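Local coordinates for taurine:2-oxoglutarate aminotransferase (Bifidobacterium kashiwanohense PV20-2, PDB 6JIX), which probably transfers the amino group of taurine to 2-oxoglutarate, using pyridoxal 5'-phosphate as its cofactor, at residues 219-224 with 268-273; 256-261 with 326-331; 175-180 with 191-196; 199-204 with 239-244. All coordinates share one frame; numbering follows the deposited sequence.

Contact 1. Residues 219-224 with 268-273. With PLP (pyridoxal-5'-phosphate), chain G.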
loop_
_atom_site.group_PDB
_atom_site.type_symbol
_atom_site.label_atom_id
_atom_site.label_comp_id
_atom_site.label_asym_id
_atom_site.label_seq_id
_atom_site.Cartn_x
_atom_site.Cartn_y
_atom_site.Cartn_z
ATOM N N GLU A 219 -14.210 10.583 7.002
ATOM C CA GLU A 219 -15.032 9.440 6.619
ATOM C C GLU A 219 -16.462 9.884 6.366
ATOM O O GLU A 219 -17.083 10.546 7.213
ATOM C CB GLU A 219 -15.038 8.382 7.723
ATOM C CG GLU A 219 -13.781 7.575 7.901
ATOM C CD GLU A 219 -13.862 6.641 9.113
ATOM O OE1 GLU A 219 -14.233 5.458 8.921
ATOM O OE2 GLU A 219 -13.551 7.081 10.245
ATOM N N SER A 220 -17.008 9.466 5.222
ATOM C CA SER A 220 -18.386 9.838 4.892
ATOM C C SER A 220 -19.321 9.533 6.060
ATOM O O SER A 220 -20.054 10.410 6.535
ATOM C CB SER A 220 -18.841 9.102 3.626
ATOM O OG SER A 220 -18.112 9.514 2.472
ATOM N N ILE A 221 -19.242 8.311 6.583
ATOM C CA ILE A 221 -19.848 7.919 7.851
ATOM C C ILE A 221 -18.753 7.226 8.638
ATOM O O ILE A 221 -18.142 6.278 8.131
ATOM C CB ILE A 221 -21.047 6.974 7.657
ATOM C CG1 ILE A 221 -22.222 7.723 7.041
ATOM C CG2 ILE A 221 -21.464 6.354 8.996
ATOM C CD1 ILE A 221 -23.224 6.812 6.324
ATOM N N VAL A 222 -18.455 7.726 9.843
ATOM C CA VAL A 222 -17.350 7.147 10.616
ATOM C C VAL A 222 -17.608 5.660 10.830
ATOM O O VAL A 222 -18.617 5.275 11.434
ATOM C CB VAL A 222 -17.137 7.889 11.940
ATOM C CG1 VAL A 222 -16.361 7.018 12.911
ATOM C CG2 VAL A 222 -16.377 9.175 11.700
ATOM N N GLY A 223 -16.675 4.819 10.364
ATOM C CA GLY A 223 -16.910 3.394 10.266
ATOM C C GLY A 223 -16.363 2.514 11.368
ATOM O O GLY A 223 -17.098 2.133 12.285
ATOM N N ALA A 224 -15.079 2.156 11.285
ATOM C CA ALA A 224 -14.557 1.184 12.239
ATOM C C ALA A 224 -14.798 1.647 13.664
ATOM O O ALA A 224 -15.044 0.825 14.554
ATOM C CB ALA A 224 -13.071 0.921 11.983
ATOM N N GLN A 268 -22.998 9.798 -1.213
ATOM C CA GLN A 268 -24.195 9.999 -2.021
ATOM C C GLN A 268 -25.476 9.994 -1.185
ATOM O O GLN A 268 -26.549 10.248 -1.741
ATOM C CB GLN A 268 -24.286 8.929 -3.111
ATOM C CG GLN A 268 -23.450 9.246 -4.344
ATOM C CD GLN A 268 -23.076 7.994 -5.133
ATOM O OE1 GLN A 268 -23.315 6.871 -4.680
ATOM N NE2 GLN A 268 -22.488 8.182 -6.315
ATOM N N ASN A 269 -25.402 9.704 0.122
ATOM C CA ASN A 269 -26.580 9.833 0.969
ATOM C C ASN A 269 -26.778 11.255 1.444
ATOM O O ASN A 269 -27.734 11.514 2.183
ATOM C CB ASN A 269 -26.455 8.961 2.220
ATOM C CG ASN A 269 -26.459 7.498 1.916
ATOM O OD1 ASN A 269 -27.514 6.901 1.712
ATOM N ND2 ASN A 269 -25.276 6.896 1.892
ATOM N N PHE A 270 -25.943 12.178 0.985
ATOM C CA PHE A 270 -25.908 13.539 1.481
ATOM C C PHE A 270 -25.865 14.462 0.275
ATOM O O PHE A 270 -25.490 14.060 -0.831
ATOM C CB PHE A 270 -24.691 13.842 2.374
ATOM C CG PHE A 270 -24.490 12.897 3.537
ATOM C CD1 PHE A 270 -25.288 12.968 4.667
ATOM C CD2 PHE A 270 -23.437 11.987 3.530
ATOM C CE1 PHE A 270 -25.072 12.113 5.756
ATOM C CE2 PHE A 270 -23.214 11.130 4.616
ATOM C CZ PHE A 270 -24.031 11.199 5.727
ATOM N N ASP A 271 -26.232 15.713 0.507
ATOM C CA ASP A 271 -26.281 16.711 -0.557
ATOM C C ASP A 271 -24.922 17.406 -0.708
ATOM O O ASP A 271 -24.785 18.619 -0.545
ATOM C CB ASP A 271 -27.408 17.698 -0.285
ATOM C CG ASP A 271 -27.635 18.658 -1.430
ATOM O OD1 ASP A 271 -26.952 18.530 -2.468
ATOM O OD2 ASP A 271 -28.500 19.550 -1.285
ATOM N N VAL A 272 -23.902 16.602 -1.021
ATOM C CA VAL A 272 -22.531 17.089 -1.168
ATOM C C VAL A 272 -21.843 16.347 -2.303
ATOM O O VAL A 272 -22.041 15.142 -2.473
ATOM C CB VAL A 272 -21.710 16.883 0.115
ATOM C CG1 VAL A 272 -22.445 17.386 1.335
ATOM C CG2 VAL A 272 -21.384 15.411 0.249
ATOM N N LYS A 273 -21.042 17.066 -3.084
ATOM C CA LYS A 273 -20.069 16.428 -3.971
ATOM C C LYS A 273 -18.666 16.750 -3.448
ATOM O O LYS A 273 -18.230 17.911 -3.520
ATOM C CB LYS A 273 -20.236 16.880 -5.430
HETATM N N1 PLP G . -10.080 4.492 5.851
HETATM C C2 PLP G . -11.056 3.833 6.480
HETATM C C2A PLP G . -12.427 4.461 6.656
HETATM C C3 PLP G . -10.828 2.533 6.996
HETATM O O3 PLP G . -11.817 1.827 7.656
HETATM C C4 PLP G . -9.596 1.938 6.842
HETATM C C4A PLP G . -9.382 0.508 7.419
HETATM O O4A PLP G . -10.051 0.116 8.375
HETATM C C5 PLP G . -8.583 2.681 6.160
HETATM C C6 PLP G . -8.857 3.963 5.664
HETATM C C5A PLP G . -7.162 2.039 5.956
HETATM O O4P PLP G . -7.296 1.158 4.886
HETATM P P PLP G . -6.147 0.039 4.610
HETATM O O1P PLP G . -6.383 -0.627 3.325
HETATM O O2P PLP G . -4.818 0.660 4.433
HETATM O O3P PLP G . -6.116 -1.032 5.908
#
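Phe270 presents a ring edge to Ile221, whose CG1 lies near the ring plane, 4.1 Å from Phe270 CZ. The first torsion of the isoleucine (chi1 -70°) sets CG1 beside the backbone N, which carries that branch nearer to the ring than the CB bond alone would bring it. Ser220 O approaches the same ring obliquely, 3.8 Å from Phe270 CE2, while the hydroxyl of Ser220 is taken up by Glu253. Pro230, Met235 and Glu236 also touch the phenyl group. The segment 219-224 leaves the end of strand 213-219 in the mixed sheet of a fold type I, class III aminotransferase, where the strand's last residue reaches the cofactor pocket. That residue, Glu219, points its extended side chain to PLP, with OE1 3.1 Å from the pyridine methyl C2A. The same OE1 accepts a hydrogen bond from Gly223 N (2.9 Å), which comes from above the carboxylate plane (55° out of it), and OE2 is bonded to Tyr143 N. Exchanging Glu219 for an alanine would probably leave the amides of Gly223 and Tyr143 without their acceptor and open a gap beside the cofactor methyl. Asp252 of strand 248-252, another residue of the PLP pocket, touches Glu219.

Contact 2. Residues 256-261 with 326-331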
loop_
_atom_site.group_PDB
_atom_site.type_symbol
_atom_site.label_atom_id
_atom_site.label_comp_id
_atom_site.label_asym_id
_atom_site.label_seq_id
_atom_site.Cartn_x
_atom_site.Cartn_y
_atom_site.Cartn_z
ATOM N N ALA A 256 -17.080 2.681 3.764
ATOM C CA ALA A 256 -18.496 2.900 3.506
ATOM C C ALA A 256 -18.844 2.884 2.024
ATOM O O ALA A 256 -20.021 3.054 1.682
ATOM C CB ALA A 256 -18.951 4.222 4.130
ATOM N N GLY A 257 -17.863 2.655 1.144
ATOM C CA GLY A 257 -18.127 2.657 -0.280
ATOM C C GLY A 257 -18.655 1.322 -0.806
ATOM O O GLY A 257 -18.698 0.305 -0.117
ATOM N N PHE A 258 -19.130 1.368 -2.047
ATOM C CA PHE A 258 -19.533 0.191 -2.814
ATOM C C PHE A 258 -20.706 -0.555 -2.165
ATOM O O PHE A 258 -20.634 -1.739 -1.831
ATOM C CB PHE A 258 -18.309 -0.695 -3.064
ATOM C CG PHE A 258 -17.278 -0.004 -3.911
ATOM C CD1 PHE A 258 -17.494 0.183 -5.259
ATOM C CD2 PHE A 258 -16.144 0.560 -3.339
ATOM C CE1 PHE A 258 -16.572 0.871 -6.034
ATOM C CE2 PHE A 258 -15.217 1.250 -4.110
ATOM C CZ PHE A 258 -15.427 1.406 -5.453
ATOM N N GLY A 259 -21.818 0.174 -2.018
ATOM C CA GLY A 259 -23.083 -0.412 -1.633
ATOM C C GLY A 259 -23.287 -0.594 -0.152
ATOM O O GLY A 259 -24.401 -0.949 0.264
ATOM N N ARG A 260 -22.241 -0.393 0.653
ATOM C CA ARG A 260 -22.319 -0.631 2.090
ATOM C C ARG A 260 -23.553 0.025 2.721
ATOM O O ARG A 260 -24.215 -0.574 3.582
ATOM C CB ARG A 260 -21.034 -0.124 2.746
ATOM C CG ARG A 260 -20.943 -0.452 4.216
ATOM C CD ARG A 260 -21.562 -1.806 4.470
ATOM N NE ARG A 260 -20.732 -2.851 3.911
ATOM C CZ ARG A 260 -20.876 -4.131 4.212
ATOM N NH1 ARG A 260 -21.826 -4.484 5.063
ATOM N NH2 ARG A 260 -20.068 -5.040 3.672
ATOM N N THR A 261 -23.886 1.248 2.294
ATOM C CA THR A 261 -24.940 2.051 2.909
ATOM C C THR A 261 -26.233 2.074 2.105
ATOM O O THR A 261 -27.159 2.805 2.476
ATOM C CB THR A 261 -24.458 3.494 3.107
ATOM O OG1 THR A 261 -24.387 4.165 1.832
ATOM C CG2 THR A 261 -23.076 3.516 3.830
ATOM N N ALA A 326 -14.957 -6.415 -12.667
ATOM C CA ALA A 326 -15.969 -7.438 -12.436
ATOM C C ALA A 326 -16.826 -7.104 -11.221
ATOM O O ALA A 326 -18.056 -7.261 -11.252
ATOM C CB ALA A 326 -15.297 -8.795 -12.267
ATOM N N ALA A 327 -16.199 -6.644 -10.137
ATOM C CA ALA A 327 -16.962 -6.284 -8.945
ATOM C C ALA A 327 -17.936 -5.151 -9.236
ATOM O O ALA A 327 -19.127 -5.247 -8.931
ATOM C CB ALA A 327 -16.019 -5.889 -7.811
ATOM N N VAL A 328 -17.460 -4.076 -9.853
ATOM C CA VAL A 328 -18.351 -2.936 -10.053
ATOM C C VAL A 328 -19.501 -3.319 -10.976
ATOM O O VAL A 328 -20.659 -2.969 -10.714
ATOM C CB VAL A 328 -17.572 -1.719 -10.580
ATOM C CG1 VAL A 328 -18.530 -0.610 -10.966
ATOM C CG2 VAL A 328 -16.536 -1.247 -9.533
ATOM N N ASN A 329 -19.206 -4.074 -12.050
ATOM C CA ASN A 329 -20.254 -4.534 -12.965
ATOM C C ASN A 329 -21.291 -5.373 -12.231
ATOM O O ASN A 329 -22.488 -5.268 -12.507
ATOM C CB ASN A 329 -19.654 -5.341 -14.119
ATOM C CG ASN A 329 -19.248 -4.469 -15.307
ATOM O OD1 ASN A 329 -19.788 -3.375 -15.510
ATOM N ND2 ASN A 329 -18.278 -4.951 -16.095
ATOM N N TYR A 330 -20.858 -6.188 -11.271
ATOM C CA TYR A 330 -21.808 -6.940 -10.465
ATOM C C TYR A 330 -22.705 -6.016 -9.642
ATOM O O TYR A 330 -23.934 -6.182 -9.623
ATOM C CB TYR A 330 -21.076 -7.912 -9.549
ATOM C CG TYR A 330 -22.022 -8.919 -8.933
ATOM C CD1 TYR A 330 -22.793 -8.599 -7.819
ATOM C CD2 TYR A 330 -22.160 -10.183 -9.485
ATOM C CE1 TYR A 330 -23.659 -9.533 -7.267
ATOM C CE2 TYR A 330 -23.003 -11.110 -8.944
ATOM C CZ TYR A 330 -23.760 -10.796 -7.844
ATOM O OH TYR A 330 -24.611 -11.766 -7.333
ATOM N N TYR A 331 -22.109 -5.057 -8.921
ATOM C CA TYR A 331 -22.917 -4.151 -8.106
ATOM C C TYR A 331 -24.041 -3.584 -8.948
ATOM O O TYR A 331 -25.203 -3.564 -8.527
ATOM C CB TYR A 331 -22.080 -2.997 -7.524
ATOM C CG TYR A 331 -21.088 -3.359 -6.441
ATOM C CD1 TYR A 331 -21.478 -4.086 -5.322
ATOM C CD2 TYR A 331 -19.750 -2.964 -6.541
ATOM C CE1 TYR A 331 -20.571 -4.410 -4.346
ATOM C CE2 TYR A 331 -18.837 -3.284 -5.571
ATOM C CZ TYR A 331 -19.246 -4.004 -4.474
ATOM O OH TYR A 331 -18.328 -4.325 -3.491
#
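Phe258 and Tyr331 form the close half of this contact, the tyrosine ring lying against both the backbone and the side chain of the phenylalanine. Phe258 C sits over one face of the Tyr331 ring, and Phe258 CB comes within 3.6 Å of Tyr331 CE2. The two rings are near parallel, with planes at 24°, but they are slid so far apart, 5.9 Å between centroids, that they barely overlap. Tyr331 CG stands beside its own backbone N (chi1 -70°), sending the ring out from the helix across the turn at Phe258 and Gly259, both with positive phi. The helix is 318-333, and the loop 256-261 follows strand 248-252 on the way to strand 276-279 of the large-domain sheet in this fold type I enzyme; the Phe258 side chain lies about 7 Å from that of Lys281, a PLP-binding residue. Tyr331 OH is hydrogen-bonded to Gly282 O, next to that lysine. A phenylalanine in place of Tyr331 would probably keep the cover over the loop but leave this carbonyl without its mate. The looser half is a single methyl touch, Val328 CG2 to Phe258 CE1 at 4.1 Å, one helical turn before the tyrosine; here Leu98 touches both side chains. Toward solvent the helix presents Asn329 and Tyr330, both partly exposed, and Tyr330 stacks on His334.

Contact 3. Residues 175-180 with 191-196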
loop_
_atom_site.group_PDB
_atom_site.type_symbol
_atom_site.label_atom_id
_atom_site.label_comp_id
_atom_site.label_asym_id
_atom_site.label_seq_id
_atom_site.Cartn_x
_atom_site.Cartn_y
_atom_site.Cartn_z
ATOM N N MET A 175 -13.057 17.754 16.894
ATOM C CA MET A 175 -13.974 16.778 17.464
ATOM C C MET A 175 -15.276 16.750 16.668
ATOM O O MET A 175 -15.889 17.796 16.431
ATOM C CB MET A 175 -14.257 17.108 18.929
ATOM C CG MET A 175 -15.162 16.110 19.617
ATOM S SD MET A 175 -14.456 14.443 19.696
ATOM C CE MET A 175 -12.763 14.866 20.103
ATOM N N ASN A 176 -15.666 15.550 16.197
ATOM C CA ASN A 176 -16.954 15.360 15.545
ATOM C C ASN A 176 -17.951 14.751 16.522
ATOM O O ASN A 176 -17.558 14.074 17.477
ATOM C CB ASN A 176 -16.844 14.456 14.304
ATOM C CG ASN A 176 -15.923 13.251 14.509
ATOM O OD1 ASN A 176 -15.076 13.229 15.408
ATOM N ND2 ASN A 176 -16.073 12.248 13.645
ATOM N N PRO A 177 -19.247 14.979 16.305
ATOM C CA PRO A 177 -20.251 14.523 17.277
ATOM C C PRO A 177 -20.516 13.033 17.158
ATOM O O PRO A 177 -20.658 12.491 16.059
ATOM C CB PRO A 177 -21.502 15.324 16.896
ATOM C CG PRO A 177 -21.345 15.530 15.424
ATOM C CD PRO A 177 -19.859 15.715 15.184
ATOM N N ASN A 178 -20.579 12.380 18.312
ATOM C CA ASN A 178 -21.132 11.036 18.448
ATOM C C ASN A 178 -22.393 11.227 19.276
ATOM O O ASN A 178 -22.342 11.217 20.507
ATOM C CB ASN A 178 -20.166 10.061 19.123
ATOM C CG ASN A 178 -20.747 8.629 19.258
ATOM O OD1 ASN A 178 -21.957 8.408 19.149
ATOM N ND2 ASN A 178 -19.870 7.665 19.514
ATOM N N MET A 179 -23.524 11.397 18.588
ATOM C CA MET A 179 -24.735 11.894 19.238
ATOM C C MET A 179 -25.039 11.165 20.542
ATOM O O MET A 179 -25.210 11.800 21.586
ATOM C CB MET A 179 -25.910 11.807 18.276
ATOM C CG MET A 179 -26.055 13.085 17.514
ATOM S SD MET A 179 -27.477 13.057 16.451
ATOM C CE MET A 179 -28.448 14.355 17.221
ATOM N N TYR A 180 -25.111 9.830 20.513
ATOM C CA TYR A 180 -25.450 9.113 21.738
ATOM C C TYR A 180 -24.421 9.364 22.838
ATOM O O TYR A 180 -24.778 9.740 23.960
ATOM C CB TYR A 180 -25.597 7.620 21.468
ATOM C CG TYR A 180 -25.967 6.867 22.724
ATOM C CD1 TYR A 180 -27.305 6.661 23.078
ATOM C CD2 TYR A 180 -24.979 6.387 23.584
ATOM C CE1 TYR A 180 -27.638 5.987 24.246
ATOM C CE2 TYR A 180 -25.307 5.705 24.756
ATOM C CZ TYR A 180 -26.630 5.513 25.084
ATOM O OH TYR A 180 -26.932 4.843 26.255
ATOM N N ALA A 191 -30.689 19.232 14.862
ATOM C CA ALA A 191 -30.462 20.606 14.431
ATOM C C ALA A 191 -29.571 21.374 15.402
ATOM O O ALA A 191 -28.774 22.221 14.966
ATOM C CB ALA A 191 -31.801 21.312 14.270
ATOM N N THR A 192 -29.665 21.060 16.704
ATOM C CA THR A 192 -28.829 21.693 17.726
ATOM C C THR A 192 -27.397 21.185 17.651
ATOM O O THR A 192 -26.432 21.965 17.692
ATOM C CB THR A 192 -29.387 21.404 19.123
ATOM O OG1 THR A 192 -30.762 21.781 19.192
ATOM C CG2 THR A 192 -28.614 22.163 20.151
ATOM N N VAL A 193 -27.247 19.863 17.623
ATOM C CA VAL A 193 -25.922 19.277 17.537
ATOM C C VAL A 193 -25.227 19.734 16.263
ATOM O O VAL A 193 -24.045 20.097 16.277
ATOM C CB VAL A 193 -26.024 17.751 17.644
ATOM C CG1 VAL A 193 -24.650 17.155 17.623
ATOM C CG2 VAL A 193 -26.721 17.397 18.936
ATOM N N THR A 194 -25.954 19.759 15.148
ATOM C CA THR A 194 -25.354 20.190 13.894
ATOM C C THR A 194 -24.929 21.647 13.972
ATOM O O THR A 194 -23.784 21.990 13.660
ATOM C CB THR A 194 -26.345 19.955 12.751
ATOM O OG1 THR A 194 -26.316 18.564 12.406
ATOM C CG2 THR A 194 -26.021 20.796 11.513
ATOM N N ALA A 195 -25.806 22.502 14.488
ATOM C CA ALA A 195 -25.469 23.914 14.591
ATOM C C ALA A 195 -24.239 24.115 15.471
ATOM O O ALA A 195 -23.338 24.888 15.122
ATOM C CB ALA A 195 -26.662 24.698 15.133
ATOM N N ASP A 196 -24.177 23.413 16.607
ATOM C CA ASP A 196 -23.052 23.582 17.520
ATOM C C ASP A 196 -21.760 23.060 16.894
ATOM O O ASP A 196 -20.723 23.737 16.933
ATOM C CB ASP A 196 -23.358 22.918 18.863
ATOM C CG ASP A 196 -22.126 22.743 19.735
ATOM O OD1 ASP A 196 -21.133 23.500 19.573
ATOM O OD2 ASP A 196 -22.146 21.837 20.600
#
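The bond from Asp196 N to Thr192 O, 2.9 Å long, closes the helical turn that presents Val193 to Pro177 and Met179. With Ala195 N bonded to Ala191 O as well, the valine projects from a regular stretch of helix, and each of its methyls finds its own partner. Val193 CG1 lies anti to the backbone N (chi1 -177°) and touches Pro177 CB at 3.7 Å. The other branch, CG2, is met by the end of Met179, whose CE comes to 3.9 Å from it. The methionine is extended at chi2 and then bends at chi3 (115°), which swings its terminal methyl across to the valine. Segment 175-180 follows strand 171-174, an outermost strand of the seven-stranded sheet in this fold type I domain. Helix 190-208 belongs to the beta-alpha-beta crossover that leads from this strand to strand 213-219, in parallel with it. No hydrogen bond joins the two segments, so the contact between loop and helix is purely apolar. Tyr197 of the same helix and Tyr234 of helix 234-245 also touch Pro177, while Tyr184 reaches Val193. Asp196, which takes no part in the contact, makes a salt bridge through OD1 to Arg200 NE.

Contact 4. Residues 199-204 with 239-244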
loop_
_atom_site.group_PDB
_atom_site.type_symbol
_atom_site.label_atom_id
_atom_site.label_comp_id
_atom_site.label_asym_id
_atom_site.label_seq_id
_atom_site.Cartn_x
_atom_site.Cartn_y
_atom_site.Cartn_z
ATOM N N HIS A 199 -20.384 25.181 14.200
ATOM C CA HIS A 199 -19.801 26.426 14.691
ATOM C C HIS A 199 -18.438 26.185 15.328
ATOM O O HIS A 199 -17.526 27.000 15.167
ATOM C CB HIS A 199 -20.736 27.126 15.680
ATOM C CG HIS A 199 -20.145 28.366 16.273
ATOM N ND1 HIS A 199 -19.587 28.394 17.535
ATOM C CD2 HIS A 199 -19.993 29.612 15.766
ATOM C CE1 HIS A 199 -19.126 29.607 17.785
ATOM N NE2 HIS A 199 -19.364 30.365 16.729
ATOM N N ARG A 200 -18.296 25.090 16.084
ATOM C CA ARG A 200 -16.991 24.688 16.603
ATOM C C ARG A 200 -15.970 24.538 15.486
ATOM O O ARG A 200 -14.809 24.945 15.634
ATOM C CB ARG A 200 -17.097 23.371 17.364
ATOM C CG ARG A 200 -17.945 23.382 18.604
ATOM C CD ARG A 200 -17.657 22.108 19.359
ATOM N NE ARG A 200 -18.732 21.744 20.265
ATOM C CZ ARG A 200 -18.660 20.739 21.130
ATOM N NH1 ARG A 200 -17.559 19.993 21.210
ATOM N NH2 ARG A 200 -19.695 20.485 21.915
ATOM N N LEU A 201 -16.368 23.909 14.375
ATOM C CA LEU A 201 -15.425 23.705 13.280
ATOM C C LEU A 201 -15.085 25.029 12.596
ATOM O O LEU A 201 -13.911 25.337 12.370
ATOM C CB LEU A 201 -15.992 22.691 12.292
ATOM C CG LEU A 201 -15.216 22.479 10.992
ATOM C CD1 LEU A 201 -13.769 22.003 11.251
ATOM C CD2 LEU A 201 -15.970 21.522 10.080
ATOM N N ASP A 202 -16.100 25.834 12.281
ATOM C CA ASP A 202 -15.864 27.170 11.735
ATOM C C ASP A 202 -14.918 27.975 12.630
ATOM O O ASP A 202 -13.958 28.599 12.153
ATOM C CB ASP A 202 -17.207 27.898 11.567
ATOM C CG ASP A 202 -17.105 29.140 10.703
ATOM O OD1 ASP A 202 -16.038 29.389 10.124
ATOM O OD2 ASP A 202 -18.099 29.879 10.592
ATOM N N GLU A 203 -15.169 27.960 13.943
ATOM C CA GLU A 203 -14.333 28.740 14.848
ATOM C C GLU A 203 -12.901 28.231 14.844
ATOM O O GLU A 203 -11.957 29.026 14.864
ATOM C CB GLU A 203 -14.909 28.716 16.256
ATOM C CG GLU A 203 -14.740 30.043 16.973
ATOM C CD GLU A 203 -15.276 30.022 18.401
ATOM O OE1 GLU A 203 -15.512 28.913 18.949
ATOM O OE2 GLU A 203 -15.459 31.122 18.971
ATOM N N GLN A 204 -12.719 26.906 14.837
ATOM C CA GLN A 204 -11.373 26.351 14.798
ATOM C C GLN A 204 -10.692 26.640 13.466
ATOM O O GLN A 204 -9.504 26.997 13.436
ATOM C CB GLN A 204 -11.408 24.854 15.071
ATOM C CG GLN A 204 -10.021 24.267 15.181
ATOM C CD GLN A 204 -10.032 22.798 15.461
ATOM O OE1 GLN A 204 -11.048 22.143 15.279
ATOM N NE2 GLN A 204 -8.906 22.265 15.913
ATOM N N ARG A 239 -19.394 20.785 3.907
ATOM C CA ARG A 239 -19.211 21.139 2.496
ATOM C C ARG A 239 -19.355 22.642 2.286
ATOM O O ARG A 239 -18.659 23.237 1.451
ATOM C CB ARG A 239 -20.211 20.376 1.623
ATOM C CG ARG A 239 -20.170 20.749 0.158
ATOM C CD ARG A 239 -18.921 20.215 -0.503
ATOM N NE ARG A 239 -17.839 21.201 -0.556
ATOM C CZ ARG A 239 -16.714 21.021 -1.240
ATOM N NH1 ARG A 239 -16.532 19.892 -1.922
ATOM N NH2 ARG A 239 -15.773 21.962 -1.249
ATOM N N ALA A 240 -20.262 23.272 3.029
ATOM C CA ALA A 240 -20.448 24.713 2.905
ATOM C C ALA A 240 -19.222 25.471 3.404
ATOM O O ALA A 240 -18.760 26.420 2.754
ATOM C CB ALA A 240 -21.704 25.140 3.666
ATOM N N LEU A 241 -18.681 25.073 4.564
ATOM C CA LEU A 241 -17.482 25.744 5.069
ATOM C C LEU A 241 -16.325 25.605 4.089
ATOM O O LEU A 241 -15.587 26.568 3.856
ATOM C CB LEU A 241 -17.083 25.208 6.445
ATOM C CG LEU A 241 -18.075 25.295 7.595
ATOM C CD1 LEU A 241 -17.539 24.494 8.774
ATOM C CD2 LEU A 241 -18.349 26.762 7.970
ATOM N N CYS A 242 -16.137 24.409 3.518
ATOM C CA CYS A 242 -15.081 24.238 2.526
ATOM C C CYS A 242 -15.283 25.196 1.364
ATOM O O CYS A 242 -14.343 25.870 0.927
ATOM C CB CYS A 242 -15.046 22.796 2.017
ATOM S SG CYS A 242 -14.626 21.565 3.261
ATOM N N ASP A 243 -16.518 25.276 0.864
ATOM C CA ASP A 243 -16.829 26.182 -0.232
ATOM C C ASP A 243 -16.525 27.625 0.155
ATOM O O ASP A 243 -15.910 28.375 -0.612
ATOM C CB ASP A 243 -18.299 26.030 -0.619
ATOM C CG ASP A 243 -18.603 24.711 -1.318
ATOM O OD1 ASP A 243 -17.673 23.972 -1.719
ATOM O OD2 ASP A 243 -19.803 24.417 -1.477
ATOM N N LYS A 244 -16.964 28.031 1.348
ATOM C CA LYS A 244 -16.718 29.390 1.822
ATOM C C LYS A 244 -15.230 29.720 1.826
ATOM O O LYS A 244 -14.833 30.822 1.439
ATOM C CB LYS A 244 -17.307 29.559 3.222
ATOM C CG LYS A 244 -17.281 30.967 3.756
ATOM C CD LYS A 244 -17.983 31.041 5.113
ATOM C CE LYS A 244 -17.620 32.311 5.869
ATOM N NZ LYS A 244 -18.758 32.795 6.710
HETATM O O HOH W 1 -19.851 29.795 7.878
#
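Leu241 reaches across between two neighbouring helices of the fold type I domain and splits its methyls between Leu201 and Asp202. Helices 190-208 and 234-245 each lead into a parallel strand of the central sheet, 213-219 and 248-252, and pack beside each other against a face of the sheet. In the first shell, Leu241 CD1 touches Leu201 CD2 at 3.6 Å, with the leucine side chains set obliquely to one another. Leu241 CD2 lies over the face of the Asp202 carboxylate, 3.8 Å from Asp202 CG and 4.1 Å from each of OD1 and OD2. This places a methyl group against the flat of a charged group whose oxygens have other partners. The approach depends on Asp202 CG standing anti to its own N (chi1 -166°), which turns the flat of the carboxylate to Leu241 CD2. Further out, Asp202 OD1 is hydrogen-bonded to Tyr245 OH, which follows directly on segment 239-244 and probably fixes the rotation of the carboxylate. Leu201 is backed from the sheet side by Phe137 and Phe174. On helix 234-245, a salt bridge one turn long joins Arg239 NH2 to Asp243 OD1 at 2.8 Å, and Arg239 NH1 has a second acid in Asp275. Lys244 NZ remains 4.9 Å from Asp202 OD2; a water bridges them, donating to OD2 at 3.2 Å and weakly accepting from NZ at 3.4 Å.

Contact 3 comes first along the chain and closes a short loop between strand 171-174 and the start of helix 190-208. Contact 4 takes up the same helix further on and joins it to helix 234-245, closing a loop round strand 213-219. Contact 1 opens inside that loop and crosses contact 4, tying the strand's end to the loop before strand 276-279; a weak hydrogen bond probably runs from Arg239 NH1 to Lys273 O. Contact 2 in turn crosses contact 1, carrying the link on to helix 318-333, and Asn269 ND2 probably bonds to Thr261 OG1. Val222 packs on Asn176, so contact 1 also touches contact 3, whereas contacts 2 and 4 stay about 16 Å apart at their nearest atoms.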